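Local coordinates for protein peptide amidase (Stenotrophomonas maltophilia, PDB 1M22) that probably hydrolyses amide bonds, as a peptide amidase of the amidase signature family, at residues R19-E24 / R67-G72; P7-D12 / A174-S179; G316-A321 / R394-E399. All blocks are in the same frame, centred on the assembly; numbering follows the deposited sequence.

Contact 1 (R19-E24 / R67-G72); sequences RMTAGE and RERRDG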
ATOM      1  N   ARG A  19     -24.735  -8.820   3.755  1.00 11.77           N
ATOM      2  CA  ARG A  19     -25.325  -9.886   2.953  1.00 13.17           C
ATOM      3  C   ARG A  19     -25.109 -11.254   3.593  1.00 13.45           C
ATOM      4  O   ARG A  19     -26.026 -12.075   3.640  1.00 15.53           O
ATOM      5  CB  ARG A  19     -24.738  -9.889   1.541  1.00 14.01           C
ATOM      6  CG  ARG A  19     -25.026  -8.636   0.738  1.00 16.90           C
ATOM      7  CD  ARG A  19     -24.462  -8.761  -0.667  1.00 21.08           C
ATOM      8  NE  ARG A  19     -24.594  -7.528  -1.436  1.00 23.76           N
ATOM      9  CZ  ARG A  19     -24.284  -7.416  -2.723  1.00 24.27           C
ATOM     10  NH1 ARG A  19     -23.825  -8.466  -3.391  1.00 25.62           N
ATOM     11  NH2 ARG A  19     -24.430  -6.253  -3.343  1.00 26.09           N
ATOM     12  N   MET A  20     -23.897 -11.505   4.082  1.00 11.31           N
ATOM     13  CA  MET A  20     -23.601 -12.782   4.717  1.00 12.05           C
ATOM     14  C   MET A  20     -24.371 -12.915   6.026  1.00 12.73           C
ATOM     15  O   MET A  20     -24.865 -13.991   6.359  1.00 15.07           O
ATOM     16  CB  MET A  20     -22.095 -12.922   4.978  1.00 11.71           C
ATOM     17  CG  MET A  20     -21.256 -13.053   3.708  1.00 11.49           C
ATOM     18  SD  MET A  20     -19.519 -13.490   4.008  1.00 13.70           S
ATOM     19  CE  MET A  20     -18.827 -11.895   4.441  1.00 12.91           C
ATOM     20  N   THR A  21     -24.485 -11.814   6.760  1.00 12.11           N
ATOM     21  CA  THR A  21     -25.195 -11.812   8.033  1.00 13.33           C
ATOM     22  C   THR A  21     -26.697 -12.028   7.837  1.00 14.89           C
ATOM     23  O   THR A  21     -27.380 -12.528   8.732  1.00 17.16           O
ATOM     24  CB  THR A  21     -24.939 -10.489   8.789  1.00 13.74           C
ATOM     25  OG1 THR A  21     -23.533 -10.360   9.040  1.00 14.50           O
ATOM     26  CG2 THR A  21     -25.685 -10.464  10.119  1.00 14.82           C
ATOM     27  N   ALA A  22     -27.202 -11.666   6.661  1.00 16.23           N
ATOM     28  CA  ALA A  22     -28.620 -11.831   6.353  1.00 16.51           C
ATOM     29  C   ALA A  22     -28.883 -13.204   5.738  1.00 18.64           C
ATOM     30  O   ALA A  22     -30.025 -13.547   5.431  1.00 19.92           O
ATOM     31  CB  ALA A  22     -29.078 -10.738   5.401  1.00 16.85           C
ATOM     32  N   GLY A  23     -27.818 -13.981   5.555  1.00 17.97           N
ATOM     33  CA  GLY A  23     -27.949 -15.311   4.988  1.00 19.13           C
ATOM     34  C   GLY A  23     -28.154 -15.358   3.484  1.00 20.27           C
ATOM     35  O   GLY A  23     -28.581 -16.381   2.947  1.00 21.65           O
ATOM     36  N   GLU A  24     -27.852 -14.262   2.798  1.00 18.68           N
ATOM     37  CA  GLU A  24     -28.018 -14.212   1.350  1.00 18.85           C
ATOM     38  C   GLU A  24     -26.709 -14.472   0.616  1.00 17.25           C
ATOM     39  O   GLU A  24     -26.673 -14.521  -0.614  1.00 19.11           O
ATOM     40  CB  GLU A  24     -28.576 -12.853   0.923  1.00 22.75           C
ATOM     41  CG  GLU A  24     -29.974 -12.570   1.436  1.00 29.31           C
ATOM     42  CD  GLU A  24     -30.596 -11.354   0.782  1.00 33.16           C
ATOM     43  OE1 GLU A  24     -30.788 -11.378  -0.453  1.00 36.19           O
ATOM     44  OE2 GLU A  24     -30.890 -10.375   1.500  1.00 36.75           O
ATOM     45  N   ARG A  67     -18.926 -22.183   8.783  1.00 11.15           N
ATOM     46  CA  ARG A  67     -19.370 -23.089   9.838  1.00 12.13           C
ATOM     47  C   ARG A  67     -19.484 -22.302  11.144  1.00 13.02           C
ATOM     48  O   ARG A  67     -20.448 -22.462  11.897  1.00 13.69           O
ATOM     49  CB  ARG A  67     -18.392 -24.259  10.005  1.00 12.96           C
ATOM     50  CG  ARG A  67     -18.594 -25.392   8.994  1.00 13.79           C
ATOM     51  CD  ARG A  67     -17.719 -26.601   9.317  1.00 15.95           C
ATOM     52  NE  ARG A  67     -16.321 -26.405   8.944  1.00 17.02           N
ATOM     53  CZ  ARG A  67     -15.847 -26.540   7.709  1.00 15.93           C
ATOM     54  NH1 ARG A  67     -16.653 -26.878   6.711  1.00 15.06           N
ATOM     55  NH2 ARG A  67     -14.561 -26.332   7.472  1.00 16.53           N
ATOM     56  N   GLU A  68     -18.506 -21.438  11.403  1.00 11.63           N
ATOM     57  CA  GLU A  68     -18.524 -20.623  12.616  1.00 12.30           C
ATOM     58  C   GLU A  68     -19.749 -19.714  12.608  1.00 14.09           C
ATOM     59  O   GLU A  68     -20.412 -19.546  13.631  1.00 14.26           O
ATOM     60  CB  GLU A  68     -17.246 -19.783  12.717  1.00 13.61           C
ATOM     61  CG  GLU A  68     -15.976 -20.610  12.848  1.00 12.50           C
ATOM     62  CD  GLU A  68     -14.711 -19.771  12.808  1.00 15.42           C
ATOM     63  OE1 GLU A  68     -14.744 -18.656  12.241  1.00 15.42           O
ATOM     64  OE2 GLU A  68     -13.674 -20.234  13.327  1.00 15.66           O
ATOM     65  N   ARG A  69     -20.054 -19.131  11.452  1.00 12.23           N
ATOM     66  CA  ARG A  69     -21.212 -18.253  11.344  1.00 14.21           C
ATOM     67  C   ARG A  69     -22.491 -19.028  11.657  1.00 14.87           C
ATOM     68  O   ARG A  69     -23.331 -18.565  12.428  1.00 17.39           O
ATOM     69  CB  ARG A  69     -21.304 -17.648   9.940  1.00 14.60           C
ATOM     70  CG  ARG A  69     -22.457 -16.663   9.767  1.00 14.80           C
ATOM     71  CD  ARG A  69     -22.518 -16.107   8.349  1.00 16.13           C
ATOM     72  NE  ARG A  69     -21.358 -15.282   8.014  1.00 13.95           N
ATOM     73  CZ  ARG A  69     -21.215 -14.005   8.357  1.00 14.66           C
ATOM     74  NH1 ARG A  69     -22.158 -13.381   9.051  1.00 15.60           N
ATOM     75  NH2 ARG A  69     -20.123 -13.346   7.996  1.00 13.90           N
ATOM     76  N   ARG A  70     -22.632 -20.212  11.066  1.00 16.23           N
ATOM     77  CA  ARG A  70     -23.816 -21.030  11.300  1.00 18.77           C
ATOM     78  C   ARG A  70     -23.897 -21.458  12.765  1.00 19.63           C
ATOM     79  O   ARG A  70     -24.979 -21.757  13.273  1.00 21.21           O
ATOM     80  CB  ARG A  70     -23.805 -22.267  10.390  1.00 19.83           C
ATOM     81  CG  ARG A  70     -23.746 -21.944   8.896  1.00 23.63           C
ATOM     82  CD  ARG A  70     -24.284 -23.090   8.040  1.00 24.57           C
ATOM     83  NE  ARG A  70     -23.492 -24.313   8.146  1.00 26.52           N
ATOM     84  CZ  ARG A  70     -22.311 -24.503   7.563  1.00 27.36           C
ATOM     85  NH1 ARG A  70     -21.772 -23.549   6.821  1.00 25.93           N
ATOM     86  NH2 ARG A  70     -21.669 -25.653   7.724  1.00 28.05           N
ATOM     87  N   ASP A  71     -22.752 -21.472  13.442  1.00 19.61           N
ATOM     88  CA  ASP A  71     -22.683 -21.859  14.849  1.00 22.21           C
ATOM     89  C   ASP A  71     -22.858 -20.650  15.765  1.00 23.00           C
ATOM     90  O   ASP A  71     -22.889 -20.786  16.989  1.00 24.06           O
ATOM     91  CB  ASP A  71     -21.341 -22.537  15.139  1.00 25.24           C
ATOM     92  CG  ASP A  71     -21.301 -23.196  16.504  1.00 29.66           C
ATOM     93  OD1 ASP A  71     -22.166 -24.054  16.780  1.00 33.12           O
ATOM     94  OD2 ASP A  71     -20.402 -22.860  17.301  1.00 32.11           O
ATOM     95  N   GLY A  72     -22.966 -19.469  15.166  1.00 22.57           N
ATOM     96  CA  GLY A  72     -23.142 -18.252  15.942  1.00 23.27           C
ATOM     97  C   GLY A  72     -21.872 -17.743  16.598  1.00 23.26           C
ATOM     98  O   GLY A  72     -21.923 -17.127  17.663  1.00 24.11           O
TER
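Met20 presses its CB against one face of the Arg69 guanidinium, over its centre, with Met20 CB 3.6 Å from Arg69 NH2. The two side chains cross at about a right angle, and the bent thioether of Met20 runs on past the same nitrogen, Met20 SD lying 4.0 Å from Arg69 NH2. Arg69 gets there by leaving its helix with CG anti to the backbone N (chi1 -177°), then bending at chi3. Its other terminal nitrogen meets Thr21 obliquely: Arg69 NH1 gives a weak hydrogen bond to Thr21 OG1, 3.3 Å long and bent to 133° at the proton. The pairing joins the C-terminal ends of helices 13-21 and 58-70, each finished by a Schellman motif whose positive-phi residue is a glycine, Gly23 in one and Gly72 in the other. Gln17, one turn back along helix 13-21, holds both polar ends: its side-chain OE1 accepts a hydrogen bond from Arg69 NH2, and its backbone O is bonded to Thr21 OG1. Leu74 and His79, from the loop after helix 58-70, touch the Arg69 side chain, while Met20, buried, also rests on Ile81.

Contact 2 (P7-D12 / A174-S179); sequences PYAETD and AANLAS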
ATOM      1  N   PRO A   7     -21.259  -9.967  -9.819  1.00 22.04           N
ATOM      2  CA  PRO A   7     -22.219  -9.673  -8.751  1.00 21.21           C
ATOM      3  C   PRO A   7     -21.680  -8.983  -7.500  1.00 20.61           C
ATOM      4  O   PRO A   7     -22.453  -8.462  -6.698  1.00 22.00           O
ATOM      5  CB  PRO A   7     -22.818 -11.044  -8.442  1.00 22.58           C
ATOM      6  CG  PRO A   7     -21.679 -11.971  -8.719  1.00 24.46           C
ATOM      7  CD  PRO A   7     -21.132 -11.423 -10.017  1.00 22.54           C
ATOM      8  N   TYR A   8     -20.362  -8.970  -7.331  1.00 17.33           N
ATOM      9  CA  TYR A   8     -19.777  -8.344  -6.148  1.00 16.09           C
ATOM     10  C   TYR A   8     -18.905  -7.150  -6.498  1.00 14.85           C
ATOM     11  O   TYR A   8     -18.251  -6.574  -5.632  1.00 14.52           O
ATOM     12  CB  TYR A   8     -18.966  -9.381  -5.370  1.00 15.82           C
ATOM     13  CG  TYR A   8     -19.729 -10.667  -5.166  1.00 15.70           C
ATOM     14  CD1 TYR A   8     -20.905 -10.689  -4.418  1.00 16.88           C
ATOM     15  CD2 TYR A   8     -19.320 -11.847  -5.783  1.00 16.54           C
ATOM     16  CE1 TYR A   8     -21.660 -11.854  -4.296  1.00 17.17           C
ATOM     17  CE2 TYR A   8     -20.065 -13.017  -5.667  1.00 17.09           C
ATOM     18  CZ  TYR A   8     -21.233 -13.011  -4.925  1.00 17.95           C
ATOM     19  OH  TYR A   8     -21.982 -14.163  -4.829  1.00 19.62           O
ATOM     20  N   ALA A   9     -18.908  -6.770  -7.769  1.00 14.39           N
ATOM     21  CA  ALA A   9     -18.104  -5.641  -8.210  1.00 13.22           C
ATOM     22  C   ALA A   9     -18.465  -4.365  -7.457  1.00 13.91           C
ATOM     23  O   ALA A   9     -19.638  -4.037  -7.284  1.00 15.36           O
ATOM     24  CB  ALA A   9     -18.282  -5.430  -9.707  1.00 16.07           C
ATOM     25  N   GLU A  10     -17.436  -3.661  -6.999  1.00 11.86           N
ATOM     26  CA  GLU A  10     -17.595  -2.400  -6.279  1.00 13.18           C
ATOM     27  C   GLU A  10     -18.419  -2.487  -4.998  1.00 14.23           C
ATOM     28  O   GLU A  10     -18.911  -1.470  -4.511  1.00 17.52           O
ATOM     29  CB  GLU A  10     -18.221  -1.345  -7.200  1.00 12.73           C
ATOM     30  CG  GLU A  10     -17.509  -1.170  -8.532  1.00 13.28           C
ATOM     31  CD  GLU A  10     -16.037  -0.851  -8.372  1.00 11.64           C
ATOM     32  OE1 GLU A  10     -15.710   0.139  -7.682  1.00 13.09           O
ATOM     33  OE2 GLU A  10     -15.208  -1.591  -8.939  1.00 10.76           O
ATOM     34  N   THR A  11     -18.566  -3.686  -4.445  1.00 13.19           N
ATOM     35  CA  THR A  11     -19.344  -3.857  -3.221  1.00 13.10           C
ATOM     36  C   THR A  11     -18.461  -3.707  -1.985  1.00 12.25           C
ATOM     37  O   THR A  11     -17.463  -4.413  -1.836  1.00 14.31           O
ATOM     38  CB  THR A  11     -20.031  -5.235  -3.191  1.00 13.49           C
ATOM     39  OG1 THR A  11     -20.787  -5.411  -4.396  1.00 17.69           O
ATOM     40  CG2 THR A  11     -20.974  -5.334  -1.998  1.00 15.26           C
ATOM     41  N   ASP A  12     -18.838  -2.783  -1.105  1.00 11.72           N
ATOM     42  CA  ASP A  12     -18.083  -2.514   0.116  1.00 11.77           C
ATOM     43  C   ASP A  12     -18.082  -3.668   1.108  1.00 10.46           C
ATOM     44  O   ASP A  12     -18.984  -4.508   1.118  1.00  9.92           O
ATOM     45  CB  ASP A  12     -18.626  -1.267   0.822  1.00 13.98           C
ATOM     46  CG  ASP A  12     -18.424  -0.003   0.015  1.00 19.49           C
ATOM     47  OD1 ASP A  12     -17.281   0.249  -0.414  1.00 19.14           O
ATOM     48  OD2 ASP A  12     -19.407   0.742  -0.185  1.00 23.23           O
ATOM     49  N   ALA A 174      -8.563  -2.981  -7.811  1.00  5.52           N
ATOM     50  CA  ALA A 174      -9.192  -2.241  -8.903  1.00  5.34           C
ATOM     51  C   ALA A 174      -9.982  -3.148  -9.839  1.00  5.05           C
ATOM     52  O   ALA A 174     -10.999  -2.733 -10.393  1.00  6.63           O
ATOM     53  CB  ALA A 174      -8.131  -1.489  -9.696  1.00  6.67           C
ATOM     54  N   ALA A 175      -9.500  -4.376 -10.012  1.00  5.82           N
ATOM     55  CA  ALA A 175     -10.129  -5.353 -10.901  1.00  6.50           C
ATOM     56  C   ALA A 175     -11.113  -6.267 -10.185  1.00  6.58           C
ATOM     57  O   ALA A 175     -11.601  -7.228 -10.768  1.00  7.85           O
ATOM     58  CB  ALA A 175      -9.050  -6.189 -11.589  1.00  7.50           C
ATOM     59  N   ASN A 176     -11.404  -5.965  -8.926  1.00  6.59           N
ATOM     60  CA  ASN A 176     -12.330  -6.766  -8.134  1.00  6.35           C
ATOM     61  C   ASN A 176     -11.944  -8.247  -8.044  1.00  6.73           C
ATOM     62  O   ASN A 176     -12.794  -9.138  -8.165  1.00  7.96           O
ATOM     63  CB  ASN A 176     -13.764  -6.615  -8.663  1.00  7.22           C
ATOM     64  CG  ASN A 176     -14.364  -5.254  -8.340  1.00  8.48           C
ATOM     65  OD1 ASN A 176     -14.379  -4.348  -9.177  1.00 12.17           O
ATOM     66  ND2 ASN A 176     -14.853  -5.102  -7.117  1.00  7.06           N
ATOM     67  N   LEU A 177     -10.657  -8.499  -7.813  1.00  7.00           N
ATOM     68  CA  LEU A 177     -10.149  -9.858  -7.663  1.00  7.40           C
ATOM     69  C   LEU A 177     -10.207 -10.288  -6.196  1.00  6.78           C
ATOM     70  O   LEU A 177      -9.927 -11.435  -5.864  1.00  7.79           O
ATOM     71  CB  LEU A 177      -8.707  -9.958  -8.164  1.00  7.43           C
ATOM     72  CG  LEU A 177      -8.445  -9.570  -9.620  1.00  7.45           C
ATOM     73  CD1 LEU A 177      -6.997  -9.883  -9.959  1.00  9.11           C
ATOM     74  CD2 LEU A 177      -9.378 -10.328 -10.554  1.00  9.00           C
ATOM     75  N   ALA A 178     -10.550  -9.343  -5.324  1.00  6.67           N
ATOM     76  CA  ALA A 178     -10.688  -9.594  -3.893  1.00  6.77           C
ATOM     77  C   ALA A 178     -11.444  -8.414  -3.303  1.00  6.37           C
ATOM     78  O   ALA A 178     -11.636  -7.401  -3.971  1.00  6.85           O
ATOM     79  CB  ALA A 178      -9.319  -9.723  -3.234  1.00  8.87           C
ATOM     80  N   SER A 179     -11.883  -8.546  -2.057  1.00  6.63           N
ATOM     81  CA  SER A 179     -12.605  -7.461  -1.402  1.00  7.41           C
ATOM     82  C   SER A 179     -11.657  -6.308  -1.106  1.00  7.11           C
ATOM     83  O   SER A 179     -11.941  -5.160  -1.445  1.00  7.20           O
ATOM     84  CB  SER A 179     -13.230  -7.954  -0.097  1.00  7.99           C
ATOM     85  OG  SER A 179     -13.724  -6.870   0.669  1.00 10.67           O
TER
HETATM   86  O   HOH W   1     -15.186  -4.921  -0.522  1.00 10.94           O
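The amide of Asn176 reaches across to Glu10 and meets its carboxylate with the two planes 84° apart, almost perpendicular, and with the side chains crossing at about a right angle. Glu10 OE2 lies 2.9 Å from the atom modelled as Asn176 OD1, and the backbone Glu10 N lies 3.0 Å from the one modelled as Asn176 ND2. The amide is probably turned over in the model; turned back, it may hydrogen-bond to both. Ala9 CA lies 3.5 Å from the atom modelled as Asn176 ND2. Glu10 starts out away from Asn176, but CG beside the backbone N (chi1 -52°) and a bend at chi2 bring the carboxylate back. Its other oxygen, OE1, is in a salt bridge with Arg487, which also takes the carbonyl of Ala174, so one arginine joins both segments. At the far end, a water bridges the segments, hydrogen-bonded to Ser179 OG at 2.7 Å and to Thr11 O at 2.7 Å. The contact brings a type II beta turn from Tyr8 to Thr11, in which Glu10 takes the positive phi, against the Schellman motif that ends helix 167-174, with Asn176 as its C-prime residue just ahead of strand 180-185 of the mixed sheet.

Contact 3 (G316-A321 / R394-E399); sequences GAWAEA and RLAGPE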
ATOM      1  N   GLY A 316      11.843  17.885  -0.855  1.00 17.34           N
ATOM      2  CA  GLY A 316      12.900  17.109  -1.487  1.00 18.18           C
ATOM      3  C   GLY A 316      14.307  17.262  -0.935  1.00 17.40           C
ATOM      4  O   GLY A 316      15.232  16.611  -1.422  1.00 18.45           O
ATOM      5  N   ALA A 317      14.480  18.102   0.080  1.00 17.07           N
ATOM      6  CA  ALA A 317      15.803  18.329   0.661  1.00 16.55           C
ATOM      7  C   ALA A 317      16.381  17.088   1.336  1.00 16.25           C
ATOM      8  O   ALA A 317      17.585  17.002   1.573  1.00 16.53           O
ATOM      9  CB  ALA A 317      15.737  19.476   1.663  1.00 17.88           C
ATOM     10  N   TRP A 318      15.515  16.125   1.630  1.00 14.06           N
ATOM     11  CA  TRP A 318      15.906  14.888   2.299  1.00 12.17           C
ATOM     12  C   TRP A 318      16.326  13.764   1.353  1.00 12.69           C
ATOM     13  O   TRP A 318      16.684  12.682   1.805  1.00 12.01           O
ATOM     14  CB  TRP A 318      14.737  14.400   3.152  1.00 12.41           C
ATOM     15  CG  TRP A 318      13.489  14.210   2.339  1.00 11.53           C
ATOM     16  CD1 TRP A 318      13.214  13.183   1.477  1.00 11.70           C
ATOM     17  CD2 TRP A 318      12.376  15.104   2.264  1.00 11.96           C
ATOM     18  NE1 TRP A 318      11.996  13.387   0.872  1.00 12.08           N
ATOM     19  CE2 TRP A 318      11.461  14.559   1.336  1.00 12.78           C
ATOM     20  CE3 TRP A 318      12.061  16.317   2.893  1.00 12.11           C
ATOM     21  CZ2 TRP A 318      10.252  15.186   1.019  1.00 13.80           C
ATOM     22  CZ3 TRP A 318      10.857  16.940   2.578  1.00 13.66           C
ATOM     23  CH2 TRP A 318       9.967  16.373   1.650  1.00 13.09           C
ATOM     24  N   ALA A 319      16.281  14.016   0.049  1.00 12.36           N
ATOM     25  CA  ALA A 319      16.621  12.997  -0.943  1.00 12.79           C
ATOM     26  C   ALA A 319      17.912  12.219  -0.681  1.00 11.85           C
ATOM     27  O   ALA A 319      17.904  10.988  -0.643  1.00 12.76           O
ATOM     28  CB  ALA A 319      16.671  13.624  -2.331  1.00 14.25           C
ATOM     29  N   GLU A 320      19.021  12.933  -0.510  1.00 12.96           N
ATOM     30  CA  GLU A 320      20.311  12.293  -0.275  1.00 13.68           C
ATOM     31  C   GLU A 320      20.357  11.507   1.033  1.00 12.43           C
ATOM     32  O   GLU A 320      20.849  10.378   1.074  1.00 12.49           O
ATOM     33  CB  GLU A 320      21.421  13.348  -0.292  1.00 18.19           C
ATOM     34  CG  GLU A 320      22.815  12.795  -0.072  1.00 25.57           C
ATOM     35  CD  GLU A 320      23.896  13.828  -0.327  1.00 29.70           C
ATOM     36  OE1 GLU A 320      23.863  14.902   0.313  1.00 31.78           O
ATOM     37  OE2 GLU A 320      24.779  13.565  -1.168  1.00 33.47           O
ATOM     38  N   ALA A 321      19.845  12.107   2.103  1.00 10.81           N
ATOM     39  CA  ALA A 321      19.830  11.453   3.405  1.00 10.29           C
ATOM     40  C   ALA A 321      18.975  10.190   3.358  1.00  9.84           C
ATOM     41  O   ALA A 321      19.327   9.169   3.954  1.00  9.36           O
ATOM     42  CB  ALA A 321      19.295  12.410   4.467  1.00 10.87           C
ATOM     43  N   ARG A 394      13.907  14.763  10.294  1.00 11.64           N
ATOM     44  CA  ARG A 394      13.729  16.158  10.680  1.00 11.65           C
ATOM     45  C   ARG A 394      13.236  17.041   9.534  1.00 10.82           C
ATOM     46  O   ARG A 394      12.298  17.819   9.697  1.00 11.51           O
ATOM     47  CB  ARG A 394      15.051  16.712  11.220  1.00 13.40           C
ATOM     48  CG  ARG A 394      15.041  18.203  11.517  1.00 15.08           C
ATOM     49  CD  ARG A 394      16.349  18.636  12.174  1.00 15.28           C
ATOM     50  NE  ARG A 394      17.517  18.333  11.348  1.00 18.94           N
ATOM     51  CZ  ARG A 394      17.846  18.989  10.239  1.00 18.27           C
ATOM     52  NH1 ARG A 394      17.098  19.997   9.813  1.00 21.75           N
ATOM     53  NH2 ARG A 394      18.925  18.634   9.554  1.00 21.25           N
ATOM     54  N   LEU A 395      13.871  16.914   8.375  1.00 10.35           N
ATOM     55  CA  LEU A 395      13.512  17.718   7.214  1.00 10.76           C
ATOM     56  C   LEU A 395      12.110  17.466   6.671  1.00  9.95           C
ATOM     57  O   LEU A 395      11.424  18.400   6.262  1.00 10.23           O
ATOM     58  CB  LEU A 395      14.528  17.499   6.089  1.00 12.76           C
ATOM     59  CG  LEU A 395      15.954  17.996   6.349  1.00 14.12           C
ATOM     60  CD1 LEU A 395      16.872  17.500   5.249  1.00 15.39           C
ATOM     61  CD2 LEU A 395      15.972  19.516   6.425  1.00 15.56           C
ATOM     62  N   ALA A 396      11.689  16.205   6.670  1.00  9.99           N
ATOM     63  CA  ALA A 396      10.376  15.838   6.150  1.00  8.50           C
ATOM     64  C   ALA A 396       9.240  16.015   7.150  1.00  8.22           C
ATOM     65  O   ALA A 396       8.117  16.341   6.766  1.00  9.03           O
ATOM     66  CB  ALA A 396      10.406  14.395   5.657  1.00  8.82           C
ATOM     67  N   GLY A 397       9.532  15.797   8.428  1.00  8.07           N
ATOM     68  CA  GLY A 397       8.501  15.915   9.449  1.00  9.39           C
ATOM     69  C   GLY A 397       8.437  17.261  10.149  1.00  9.25           C
ATOM     70  O   GLY A 397       7.770  18.177   9.667  1.00 10.47           O
ATOM     71  N   PRO A 398       9.126  17.413  11.291  1.00 11.22           N
ATOM     72  CA  PRO A 398       9.127  18.669  12.047  1.00 12.18           C
ATOM     73  C   PRO A 398       9.347  19.936  11.220  1.00 12.26           C
ATOM     74  O   PRO A 398       8.635  20.925  11.392  1.00 14.47           O
ATOM     75  CB  PRO A 398      10.239  18.446  13.067  1.00 14.47           C
ATOM     76  CG  PRO A 398      10.109  16.993  13.363  1.00 14.88           C
ATOM     77  CD  PRO A 398       9.936  16.392  11.980  1.00 11.72           C
ATOM     78  N   GLU A 399      10.325  19.904  10.322  1.00 11.54           N
ATOM     79  CA  GLU A 399      10.638  21.063   9.502  1.00 12.48           C
ATOM     80  C   GLU A 399      10.057  20.991   8.093  1.00 10.82           C
ATOM     81  O   GLU A 399      10.352  21.835   7.244  1.00 13.67           O
ATOM     82  CB  GLU A 399      12.158  21.251   9.455  1.00 14.00           C
ATOM     83  CG  GLU A 399      12.737  21.708  10.792  1.00 17.77           C
ATOM     84  CD  GLU A 399      14.251  21.606  10.862  1.00 20.36           C
ATOM     85  OE1 GLU A 399      14.915  21.755   9.817  1.00 23.91           O
ATOM     86  OE2 GLU A 399      14.776  21.389  11.974  1.00 23.66           O
TER
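Ala396 seats its methyl on the six-membered ring of Trp318, a CH-pi contact with Ala396 CB 4.0 Å from the ring centroid and 21° off the normal. The methyl is displaced toward the rim, so its nearest ring atom is Trp318 CE3, at 3.8 Å. The helix backbone runs close to the same corner of the ring, with Ala396 CA 3.7 Å from Trp318 CE3. On the opposite face of the ring sits the backbone N of Gly316, also offset toward the rim, so the indole is wedged between the start of its own turn and the partner helix. Trp318 CG lies between the backbone N and the carbonyl carbon (chi1 57°), which folds the ring back over that turn. Leu395 is the second bump: its CB approaches Trp318 CE3 at 4.2 Å, and its branch CD1 slides alongside Ala317, 3.8 Å from Ala317 O and 4.2 Å from Ala317 CB. Leu395 thus fits against Ala317 and the indole, two neighbours on the type I beta turn from Gly316 to Ala319, which leads from the outermost strand 306-310 of the mixed sheet into helix 319-340. Helix 383-407, which carries Leu395 and Ala396, leads on toward strand 412-416 of that sheet, so the packing lies in the helical layer at this end of the amidase fold. Helix 436-442 also packs on the tryptophan, through Ala438 and Val441, and Ser437 OG is hydrogen-bonded to Trp318 NE1. Just past Ala396 the partner helix widens into a pi-type turn and kinks where Pro398 has no N-H to give. Glu399 N still reaches Arg394 O across the wide turn, and a salt bridge of 2.8 Å from Arg394 NH1 to Glu399 OE1 spans the same turn.

From the N terminus, the loop at 7-12 comes first, and contact 2 holds it to the link between helix 167-174 and strand 180-185, closing a long loop. Nested inside that loop, contact 1 joins the end of helix 13-21 to the end of helix 58-70. The two also touch directly, since Arg19 packs its guanidinium against Pro7, Tyr8 and Thr11. Contact 3 opens and closes later in the chain, between the start of helix 319-340 and helix 383-407. It lies on the opposite side of the chain's centre, its centre about 50 Å from that of contact 1 and about 38 Å from that of contact 2.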